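Local atomic coordinates of endoglucanase (Clostridium thermocellum, PDB entry 2E4T), a protein that hydrolyses internal beta-1,4-glucosidic bonds of cellulose and xyloglucan, here through its family 44 glycoside hydrolase module. Residues 41-46 with 87-92. Sequence-based numbering, arbitrary orientation.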
loop_
_atom_site.group_PDB
_atom_site.type_symbol
_atom_site.label_atom_id
_atom_site.label_comp_id
_atom_site.label_asym_id
_atom_site.label_seq_id
_atom_site.Cartn_x
_atom_site.Cartn_y
_atom_site.Cartn_z
ATOM N N LYS A 41 -0.521 -9.009 1.078
ATOM C CA LYS A 41 -1.511 -9.083 0.011
ATOM C C LYS A 41 -2.778 -8.385 0.481
ATOM O O LYS A 41 -3.301 -8.699 1.558
ATOM C CB LYS A 41 -1.833 -10.543 -0.358
ATOM C CG LYS A 41 -0.777 -11.209 -1.206
ATOM C CD LYS A 41 -0.495 -10.528 -2.556
ATOM C CE LYS A 41 -1.695 -10.307 -3.450
ATOM N NZ LYS A 41 -2.325 -11.590 -3.919
ATOM N N ARG A 42 -3.276 -7.468 -0.359
ATOM C CA ARG A 42 -4.538 -6.772 -0.101
ATOM C C ARG A 42 -5.601 -7.239 -1.086
ATOM O O ARG A 42 -5.376 -7.228 -2.297
ATOM C CB ARG A 42 -4.339 -5.256 -0.271
ATOM C CG ARG A 42 -5.661 -4.468 -0.233
ATOM C CD ARG A 42 -5.359 -2.992 -0.209
ATOM N NE ARG A 42 -6.521 -2.116 -0.205
ATOM C CZ ARG A 42 -7.020 -1.483 -1.258
ATOM N NH1 ARG A 42 -6.625 -1.758 -2.489
ATOM N NH2 ARG A 42 -7.940 -0.526 -0.999
ATOM N N PHE A 43 -6.760 -7.632 -0.491
ATOM C CA PHE A 43 -7.997 -7.866 -1.232
ATOM C C PHE A 43 -8.797 -6.573 -1.122
ATOM O O PHE A 43 -9.331 -6.284 -0.040
ATOM C CB PHE A 43 -8.740 -9.045 -0.583
ATOM C CG PHE A 43 -10.118 -9.288 -1.135
ATOM C CD1 PHE A 43 -10.289 -9.909 -2.391
ATOM C CD2 PHE A 43 -11.254 -8.947 -0.403
ATOM C CE1 PHE A 43 -11.563 -10.151 -2.907
ATOM C CE2 PHE A 43 -12.556 -9.244 -0.907
ATOM C CZ PHE A 43 -12.676 -9.836 -2.141
ATOM N N GLY A 44 -8.757 -5.745 -2.171
ATOM C CA GLY A 44 -9.327 -4.421 -2.064
ATOM C C GLY A 44 -9.577 -3.853 -3.438
ATOM O O GLY A 44 -9.454 -4.529 -4.462
ATOM N N GLY A 45 -9.929 -2.555 -3.470
ATOM C CA GLY A 45 -10.259 -1.895 -4.697
ATOM C C GLY A 45 -11.752 -1.983 -5.031
ATOM O O GLY A 45 -12.561 -2.499 -4.245
ATOM N N ASN A 46 -12.107 -1.442 -6.198
ATOM C CA ASN A 46 -13.519 -1.156 -6.484
ATOM C C ASN A 46 -14.408 -2.400 -6.367
ATOM O O ASN A 46 -15.554 -2.279 -5.877
ATOM C CB ASN A 46 -13.654 -0.607 -7.901
ATOM C CG ASN A 46 -13.078 0.773 -8.034
ATOM O OD1 ASN A 46 -12.813 1.453 -7.021
ATOM N ND2 ASN A 46 -12.943 1.258 -9.288
ATOM N N ALA A 87 -17.480 -17.195 1.386
ATOM C CA ALA A 87 -16.158 -16.576 1.454
ATOM C C ALA A 87 -15.118 -17.253 0.600
ATOM O O ALA A 87 -13.925 -16.938 0.779
ATOM C CB ALA A 87 -15.671 -16.444 2.919
ATOM N N SER A 88 -15.485 -18.096 -0.378
ATOM C CA SER A 88 -14.439 -18.790 -1.155
ATOM C C SER A 88 -13.558 -17.819 -1.922
ATOM O O SER A 88 -12.362 -18.134 -2.158
ATOM C CB SER A 88 -15.034 -19.846 -2.062
ATOM O OG SER A 88 -15.877 -19.209 -3.009
ATOM N N VAL A 89 -14.055 -16.660 -2.346
ATOM C CA VAL A 89 -13.150 -15.672 -2.968
ATOM C C VAL A 89 -12.030 -15.320 -1.973
ATOM O O VAL A 89 -10.849 -15.236 -2.359
ATOM C CB VAL A 89 -13.960 -14.423 -3.381
ATOM C CG1 VAL A 89 -13.059 -13.227 -3.627
ATOM C CG2 VAL A 89 -14.773 -14.743 -4.604
ATOM N N VAL A 90 -12.399 -15.035 -0.732
ATOM C CA VAL A 90 -11.447 -14.564 0.284
ATOM C C VAL A 90 -10.576 -15.700 0.804
ATOM O O VAL A 90 -9.365 -15.501 1.037
ATOM C CB VAL A 90 -12.194 -13.798 1.380
ATOM C CG1 VAL A 90 -11.304 -13.530 2.567
ATOM C CG2 VAL A 90 -12.732 -12.490 0.788
ATOM N N THR A 91 -11.155 -16.901 0.982
ATOM C CA THR A 91 -10.329 -17.993 1.462
ATOM C C THR A 91 -9.372 -18.480 0.361
ATOM O O THR A 91 -8.222 -18.872 0.675
ATOM C CB THR A 91 -11.172 -19.132 2.038
ATOM O OG1 THR A 91 -11.998 -19.726 1.008
ATOM C CG2 THR A 91 -12.050 -18.654 3.185
ATOM N N THR A 92 -9.764 -18.419 -0.918
ATOM C CA THR A 92 -8.780 -18.710 -1.960
ATOM C C THR A 92 -7.667 -17.659 -1.941
ATOM O O THR A 92 -6.473 -17.986 -2.041
ATOM C CB THR A 92 -9.446 -18.767 -3.370
ATOM O OG1 THR A 92 -10.420 -19.821 -3.354
ATOM C CG2 THR A 92 -8.449 -19.026 -4.452
#
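Phe43 has CG anti to its own N (chi1 173°), which carries the ring out from strand 40-43 to helix 88-99. At Val90, chi1 of 169° sets CG2 anti to the carbonyl carbon, beside the backbone N, and this branch meets the ring. CG2 lies over one face of Phe43, displaced to the rim. Val90 CG2 sits 4.0 Å from the centroid of the Phe43 ring, 25° off its normal, a CH-pi contact. The ring atom of Phe43 nearest to Val90 CG2 is CE2, at 3.7 Å. Val89 has a similar chi1 but meets the same ring with its other branch, CG1, the one anti to N. Val89 CG1 approaches obliquely, 3.5 Å from Phe43 CE1, with Phe43 CZ next nearest. Each valine side chain crosses that of Phe43 at about a right angle. One aromatic side chain thus spans two successive residues in the first turn of the helix.

The strand belongs to the parallel beta-barrel of the TIM-barrel fold, and the helix packs on its outside. Helix 88-99 lies in the connection from strand 40-43 to its parallel neighbour 104-109. The contact therefore packs the helix of this beta-alpha-beta crossover on the strand that precedes it. Phe43 pairs through its backbone with Leu106 and Thr108 on strand 104-109. Ile107 of that strand touches both Phe43 and Val90, while Leu72 of helix 71-75 touches Phe43 and Val89.

No hydrogen bond crosses between 41-46 and 87-92. All three touching residues are buried, so strand and helix are joined here by dispersion and the hydrophobic effect; the methyl over the ring face adds a weak CH-pi contact of the same dispersive kind.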